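Long-range contacts in Non-structural protein NS2 (Bluetongue virus, PDB 1UTY), which binds single-stranded RNA, the part described here being the RNA-binding domain at the N-terminal end of the protein: residues V57-G62 / I119-G124; N11-D16 / N50-G55; K95-S100 / K123-V128. All coordinates share one frame; numbering follows the deposited sequence.

In the fold
Three contacts in one large mixed sheet illustrate how the chemistry of a contact follows its place in the fold. Contacts 1 and 2 are buried, contact 3 lies at the surface. Contact 1 is the pairing of parallel strands 56-59 and 113-123, built on backbone hydrogen bonds. Contact 2 sets the loop before strand 56-59 against strand 10-15, the other neighbour of that strand, and relies on one aromatic face and a water. Contact 3 starts where contact 1 stops: both contain K123 and G124, and the loop beyond them is held by a carboxylate from strand 97-110. Contacts 2 and 3 stay apart, their centres about 17 Å from each other.

Contact 1: residues V57-G62 / I119-G124; sequences VLNVPG and IKYCKG
Y121 lies beside N59, the two side chains running the same way from neighbouring strands, each with CG anti to its own backbone N. Their ends meet in a hydrogen bond from N59 ND2 to Y121 OH of 2.7 Å, with the hydroxyl close to the amide plane although amide and ring are turned 65° apart. V57 occupies the same face of the sheet. Its CG1 reaches the edge of the Y121 ring, 4.0 Å from Y121 CD1, and its other branch, CG2, meets I119 CG2 at 3.7 Å. L144 of the second subunit packs on both V57 and Y121, so both form part of the subunit contact.

On the opposite face, L58 turns CD1 toward C122 CB, 4.1 Å away, and C122 goes on to touch V99 and I68.

The backbones form a regular parallel ladder pairing V57 with Y121, L58 with C122 and N59 with K123. V57 and N59 each use both N and O: V57 N binds K120 O, V57 O takes C122 N, N59 N binds C122 O at 2.9 Å, and N59 O receives G124 N at 3.0 Å along an almost straight N-H direction of 174°. L58 bonds instead to F13 and L15, tying the strand to its other neighbour. Past the ladder, P61 CD rests 3.3 Å from G124 O.

Main-chain polarity is thus paid for inside the sheet by bonds lying nearly along the C=O axes, and the amide-phenol pair adds a side-chain link that helps set the position of the Y121 hydroxyl next to the apolar patch facing the partner subunit.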
# COMPACT_ATOMS: atom_id res chain seq x y z
N VAL A 57 -1.23 2.25 15.20
CA VAL A 57 -2.36 1.43 15.57
C VAL A 57 -2.77 0.68 14.32
O VAL A 57 -3.16 1.27 13.31
CB VAL A 57 -3.55 2.24 16.14
CG1 VAL A 57 -4.78 1.37 16.31
CG2 VAL A 57 -3.17 2.88 17.47
N LEU A 58 -2.64 -0.63 14.37
CA LEU A 58 -3.05 -1.49 13.30
C LEU A 58 -4.36 -2.15 13.70
O LEU A 58 -4.38 -3.15 14.43
CB LEU A 58 -1.96 -2.52 13.00
CG LEU A 58 -2.21 -3.49 11.84
CD1 LEU A 58 -2.63 -2.71 10.56
CD2 LEU A 58 -0.98 -4.38 11.62
N ASN A 59 -5.45 -1.55 13.25
CA ASN A 59 -6.80 -2.06 13.44
C ASN A 59 -7.03 -3.09 12.34
O ASN A 59 -7.03 -2.75 11.15
CB ASN A 59 -7.76 -0.88 13.34
CG ASN A 59 -9.24 -1.26 13.55
OD1 ASN A 59 -9.61 -2.42 13.59
ND2 ASN A 59 -10.09 -0.25 13.64
N VAL A 60 -7.15 -4.37 12.73
CA VAL A 60 -7.48 -5.41 11.75
C VAL A 60 -8.74 -6.18 12.13
O VAL A 60 -9.09 -6.20 13.30
CB VAL A 60 -6.28 -6.40 11.46
CG1 VAL A 60 -5.03 -5.64 11.07
CG2 VAL A 60 -6.02 -7.32 12.62
N PRO A 61 -9.42 -6.78 11.15
CA PRO A 61 -10.62 -7.59 11.43
C PRO A 61 -10.37 -9.10 11.61
O PRO A 61 -11.31 -9.83 11.96
CB PRO A 61 -11.46 -7.36 10.17
CG PRO A 61 -10.39 -7.30 9.06
CD PRO A 61 -9.15 -6.69 9.71
N GLY A 62 -9.13 -9.55 11.39
CA GLY A 62 -8.77 -10.96 11.46
C GLY A 62 -7.40 -11.22 10.83
O GLY A 62 -6.64 -10.28 10.53
N ILE A 119 0.03 9.61 16.79
CA ILE A 119 -0.17 8.19 16.57
C ILE A 119 -0.52 7.99 15.11
O ILE A 119 -1.21 8.81 14.52
CB ILE A 119 -1.29 7.63 17.47
CG1 ILE A 119 -1.14 8.11 18.91
CG2 ILE A 119 -1.32 6.11 17.42
CD1 ILE A 119 -0.18 7.32 19.77
N LYS A 120 -0.06 6.90 14.53
CA LYS A 120 -0.36 6.63 13.13
C LYS A 120 -1.45 5.58 13.07
O LYS A 120 -1.23 4.44 13.50
CB LYS A 120 0.90 6.23 12.37
CG LYS A 120 2.12 7.02 12.83
CD LYS A 120 3.05 7.41 11.71
CE LYS A 120 4.47 7.53 12.27
NZ LYS A 120 5.35 8.30 11.35
N TYR A 121 -2.63 5.98 12.59
CA TYR A 121 -3.77 5.08 12.48
C TYR A 121 -3.80 4.32 11.15
O TYR A 121 -3.73 4.93 10.07
CB TYR A 121 -5.10 5.81 12.70
CG TYR A 121 -6.28 4.85 12.69
CD1 TYR A 121 -6.45 3.91 13.72
CD2 TYR A 121 -7.18 4.84 11.64
CE1 TYR A 121 -7.51 3.01 13.71
CE2 TYR A 121 -8.25 3.94 11.62
CZ TYR A 121 -8.41 3.04 12.65
OH TYR A 121 -9.47 2.15 12.62
N CYS A 122 -3.92 3.00 11.23
CA CYS A 122 -3.84 2.12 10.07
C CYS A 122 -4.96 1.11 10.14
O CYS A 122 -5.07 0.35 11.11
CB CYS A 122 -2.50 1.38 10.04
SG CYS A 122 -1.06 2.41 10.31
N LYS A 123 -5.81 1.11 9.12
CA LYS A 123 -6.94 0.21 9.07
C LYS A 123 -6.76 -0.78 7.93
O LYS A 123 -6.67 -0.39 6.76
CB LYS A 123 -8.28 0.97 8.95
CG LYS A 123 -9.51 0.05 8.86
CD LYS A 123 -10.76 0.65 9.49
CE LYS A 123 -12.02 -0.22 9.27
NZ LYS A 123 -11.79 -1.70 9.52
N GLY A 124 -6.69 -2.05 8.27
CA GLY A 124 -6.55 -3.12 7.30
C GLY A 124 -7.88 -3.81 7.16
O GLY A 124 -8.65 -3.88 8.10

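Contact 2: residues N11-D16 / N50-G55; sequences NIFVLD and NPEPKG
The F13 ring, its CG anti to the carbonyl carbon, lies flat over the backbone of P51, whose CA sits 3.5 Å from the ring centroid and only 3° off the ring normal, a CH-pi contact to which P51 CB adds at 3.8 Å from F13 CD2. The E52 side chain crosses that of F13 at about a right angle: its CG touches the ring tip, 3.5 Å from F13 CZ, while OE1 comes round to the edge in the plane of the ring. The G55 CA stands at the same rim, 4.0 Å from F13 CE2.

Past the ring edge the loop reverses in a type II turn from E52 to G55, closed by G55 N bonding to E52 O at 3.0 Å. A water accepts from N11 N at 3.1 Å and donates to K54 O at 2.7 Å. N11 also leans toward the loop, its amide obliquely across from the E52 carboxylate, while V147 of the second subunit packs on P51.

With direct hydrogen bonds absent between the segments, the aromatic face and bridging water hold the loop against the strand; G55 N is satisfied inside the turn and N11 OD1 by Q36.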
# COMPACT_ATOMS: atom_id res chain seq x y z
N ASN A 11 6.96 0.50 16.66
CA ASN A 11 5.97 -0.02 17.60
C ASN A 11 4.59 -0.14 16.98
O ASN A 11 3.96 0.85 16.66
CB ASN A 11 5.89 0.87 18.83
CG ASN A 11 7.04 0.65 19.75
OD1 ASN A 11 7.04 -0.31 20.52
ND2 ASN A 11 8.05 1.50 19.66
N ILE A 12 4.14 -1.38 16.83
CA ILE A 12 2.87 -1.67 16.22
C ILE A 12 1.95 -2.18 17.32
O ILE A 12 2.31 -3.09 18.07
CB ILE A 12 3.05 -2.69 15.04
CG1 ILE A 12 3.95 -2.09 13.97
CG2 ILE A 12 1.72 -3.04 14.37
CD1 ILE A 12 5.38 -2.56 14.05
N PHE A 13 0.79 -1.55 17.43
CA PHE A 13 -0.21 -1.89 18.41
C PHE A 13 -1.39 -2.45 17.65
O PHE A 13 -2.13 -1.71 17.02
CB PHE A 13 -0.58 -0.64 19.22
CG PHE A 13 0.59 -0.04 19.97
CD1 PHE A 13 0.91 -0.47 21.25
CD2 PHE A 13 1.40 0.93 19.36
CE1 PHE A 13 2.01 0.06 21.94
CE2 PHE A 13 2.50 1.48 20.02
CZ PHE A 13 2.82 1.04 21.33
N VAL A 14 -1.51 -3.77 17.66
CA VAL A 14 -2.58 -4.43 16.92
C VAL A 14 -3.84 -4.33 17.74
O VAL A 14 -3.86 -4.69 18.92
CB VAL A 14 -2.25 -5.90 16.57
CG1 VAL A 14 -3.34 -6.50 15.71
CG2 VAL A 14 -0.90 -5.98 15.82
N LEU A 15 -4.88 -3.78 17.12
CA LEU A 15 -6.22 -3.78 17.66
C LEU A 15 -6.99 -4.82 16.85
O LEU A 15 -7.25 -4.62 15.65
CB LEU A 15 -6.86 -2.39 17.52
CG LEU A 15 -8.35 -2.27 17.88
CD1 LEU A 15 -8.61 -2.62 19.36
CD2 LEU A 15 -8.90 -0.86 17.55
N ASP A 16 -7.30 -5.93 17.49
CA ASP A 16 -7.98 -7.06 16.87
C ASP A 16 -9.11 -7.51 17.79
O ASP A 16 -8.95 -8.46 18.55
CB ASP A 16 -7.00 -8.22 16.63
CG ASP A 16 -7.69 -9.49 16.08
OD1 ASP A 16 -8.71 -9.39 15.37
OD2 ASP A 16 -7.28 -10.64 16.32
N ASN A 50 -2.66 0.85 25.83
CA ASN A 50 -2.67 1.98 24.91
C ASN A 50 -1.44 2.07 24.00
O ASN A 50 -0.36 1.59 24.35
CB ASN A 50 -2.93 3.31 25.67
CG ASN A 50 -1.75 3.73 26.53
OD1 ASN A 50 -1.68 3.39 27.70
ND2 ASN A 50 -0.83 4.48 25.94
N PRO A 51 -1.61 2.68 22.83
CA PRO A 51 -0.47 2.94 21.94
C PRO A 51 0.44 4.05 22.50
O PRO A 51 -0.02 4.93 23.21
CB PRO A 51 -1.13 3.41 20.64
CG PRO A 51 -2.44 3.93 21.04
CD PRO A 51 -2.88 3.17 22.26
N GLU A 52 1.71 3.97 22.16
CA GLU A 52 2.71 4.93 22.62
C GLU A 52 2.91 5.97 21.53
O GLU A 52 2.53 5.73 20.38
CB GLU A 52 4.02 4.20 22.87
CG GLU A 52 3.94 3.13 23.95
CD GLU A 52 5.27 2.43 24.17
OE1 GLU A 52 6.09 2.37 23.21
OE2 GLU A 52 5.50 1.93 25.29
N PRO A 53 3.50 7.12 21.87
CA PRO A 53 3.81 8.17 20.89
C PRO A 53 4.61 7.64 19.71
O PRO A 53 5.43 6.75 19.87
CB PRO A 53 4.65 9.16 21.70
CG PRO A 53 4.16 8.99 23.08
CD PRO A 53 3.87 7.52 23.24
N LYS A 54 4.35 8.19 18.53
CA LYS A 54 5.01 7.74 17.30
C LYS A 54 4.68 6.28 16.94
O LYS A 54 5.26 5.72 16.02
CB LYS A 54 6.53 7.98 17.39
N GLY A 55 3.73 5.68 17.66
CA GLY A 55 3.29 4.33 17.38
C GLY A 55 2.24 4.19 16.29
O GLY A 55 1.55 5.16 15.91
O HOH W 1 6.77 3.50 15.90

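Contact 3: residues K95-S100 / K123-V128; sequences KFEGVS and KGMGIV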
# COMPACT_ATOMS: atom_id res chain seq x y z
N LYS A 95 2.65 -11.61 -0.81
CA LYS A 95 1.71 -10.51 -1.03
C LYS A 95 1.30 -9.93 0.33
O LYS A 95 1.23 -10.65 1.32
CB LYS A 95 0.40 -11.04 -1.67
CG LYS A 95 0.45 -11.54 -3.10
CD LYS A 95 -0.97 -11.70 -3.72
CE LYS A 95 -1.10 -13.05 -4.44
NZ LYS A 95 -1.78 -13.04 -5.80
N PHE A 96 0.96 -8.63 0.33
CA PHE A 96 0.39 -7.97 1.50
C PHE A 96 -0.73 -7.05 1.11
O PHE A 96 -0.74 -6.50 0.01
CB PHE A 96 1.45 -7.12 2.21
CG PHE A 96 2.61 -7.90 2.67
CD1 PHE A 96 3.66 -8.19 1.80
CD2 PHE A 96 2.64 -8.39 3.96
CE1 PHE A 96 4.72 -8.95 2.23
CE2 PHE A 96 3.67 -9.15 4.39
CZ PHE A 96 4.72 -9.44 3.53
N GLU A 97 -1.65 -6.83 2.03
CA GLU A 97 -2.55 -5.70 1.93
C GLU A 97 -1.79 -4.42 2.30
O GLU A 97 -1.38 -4.24 3.45
CB GLU A 97 -3.74 -5.89 2.86
CG GLU A 97 -4.72 -4.73 2.80
CD GLU A 97 -5.87 -4.88 3.77
OE1 GLU A 97 -6.12 -6.00 4.26
OE2 GLU A 97 -6.54 -3.86 4.03
N GLY A 98 -1.60 -3.54 1.31
CA GLY A 98 -1.06 -2.21 1.54
C GLY A 98 -1.99 -1.38 2.42
O GLY A 98 -3.06 -0.98 2.02
N VAL A 99 -1.56 -1.15 3.64
CA VAL A 99 -2.36 -0.40 4.60
C VAL A 99 -1.77 1.00 4.64
O VAL A 99 -0.54 1.17 4.72
CB VAL A 99 -2.29 -1.06 6.00
CG1 VAL A 99 -3.07 -0.26 7.03
CG2 VAL A 99 -2.80 -2.51 5.94
N SER A 100 -2.66 1.99 4.56
CA SER A 100 -2.28 3.39 4.67
C SER A 100 -2.20 3.90 6.13
O SER A 100 -2.88 3.39 7.04
CB SER A 100 -3.26 4.26 3.89
OG SER A 100 -3.03 4.18 2.49
N LYS A 123 -5.81 1.11 9.12
CA LYS A 123 -6.94 0.21 9.07
C LYS A 123 -6.76 -0.78 7.93
O LYS A 123 -6.67 -0.39 6.76
CB LYS A 123 -8.28 0.97 8.95
CG LYS A 123 -9.51 0.05 8.86
CD LYS A 123 -10.76 0.65 9.49
CE LYS A 123 -12.02 -0.22 9.27
NZ LYS A 123 -11.79 -1.70 9.52
N GLY A 124 -6.69 -2.05 8.27
CA GLY A 124 -6.55 -3.12 7.30
C GLY A 124 -7.88 -3.81 7.16
O GLY A 124 -8.65 -3.88 8.10
N MET A 125 -8.16 -4.32 5.96
CA MET A 125 -9.44 -4.92 5.65
C MET A 125 -9.39 -6.46 5.69
O MET A 125 -10.43 -7.11 5.67
CB MET A 125 -9.97 -4.40 4.30
CG MET A 125 -10.40 -2.90 4.31
SD MET A 125 -11.60 -2.42 5.62
CE MET A 125 -13.11 -3.26 5.04
N GLY A 126 -8.19 -7.03 5.74
CA GLY A 126 -8.04 -8.46 5.86
C GLY A 126 -8.33 -9.25 4.60
O GLY A 126 -8.84 -10.37 4.67
N ILE A 127 -7.99 -8.68 3.44
CA ILE A 127 -8.25 -9.29 2.13
C ILE A 127 -7.05 -10.04 1.51
O ILE A 127 -7.19 -10.62 0.43
CB ILE A 127 -8.77 -8.22 1.14
CG1 ILE A 127 -7.70 -7.14 0.88
CG2 ILE A 127 -10.11 -7.59 1.64
CD1 ILE A 127 -8.05 -6.23 -0.29
N VAL A 128 -5.88 -9.97 2.13
CA VAL A 128 -4.75 -10.80 1.69
C VAL A 128 -4.40 -11.77 2.81
O VAL A 128 -4.06 -11.35 3.93
CB VAL A 128 -3.49 -9.97 1.29
CG1 VAL A 128 -2.34 -10.89 0.87
CG2 VAL A 128 -3.81 -8.96 0.16
O HOH W 2 -4.87 -8.43 4.42
O HOH W 3 -5.58 2.95 6.78
O HOH W 4 -5.10 1.51 4.55
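Hydrogen bonding here centres on the carboxylate of E97, carried across on a fully extended side chain with CG anti to the backbone N (chi1 180°). Each oxygen offers its syn lone pair to a loop amide: OE2 accepts from M125 N at 2.6 Å, with 164° at the hydrogen, and OE1 from G126 N at 2.7 Å. I127 N adds a weak bond to E97 OE1 at 3.4 Å. M125 and G126 have helical-type backbone angles of opposite handedness, the pattern of an RL nest, which aims three consecutive N-H groups at one anion.

Water mediates the rest of the polar contact. One molecule donates to E97 OE1 and accepts from V128 N at 2.9 Å. At the far end a second joins S100 O to K123 N, and a third accepts from S100 N and gives a weak bond to K123 O, so solvent spans the point where strand 113-123 parts from strand 97-110.

Van der Waals contacts make up the remainder. V128 lays its methyls against the backbone of 95-97, V128 CG1 also meeting K95 CB at 3.7 Å, and V99 CG1 packs on K123 O at 3.6 Å.

The nest surrounds the carboxylate with main-chain amides and water, an arrangement expected to favour the ionised form of E97 and to hold the loop in its turned shape just beyond the sheet.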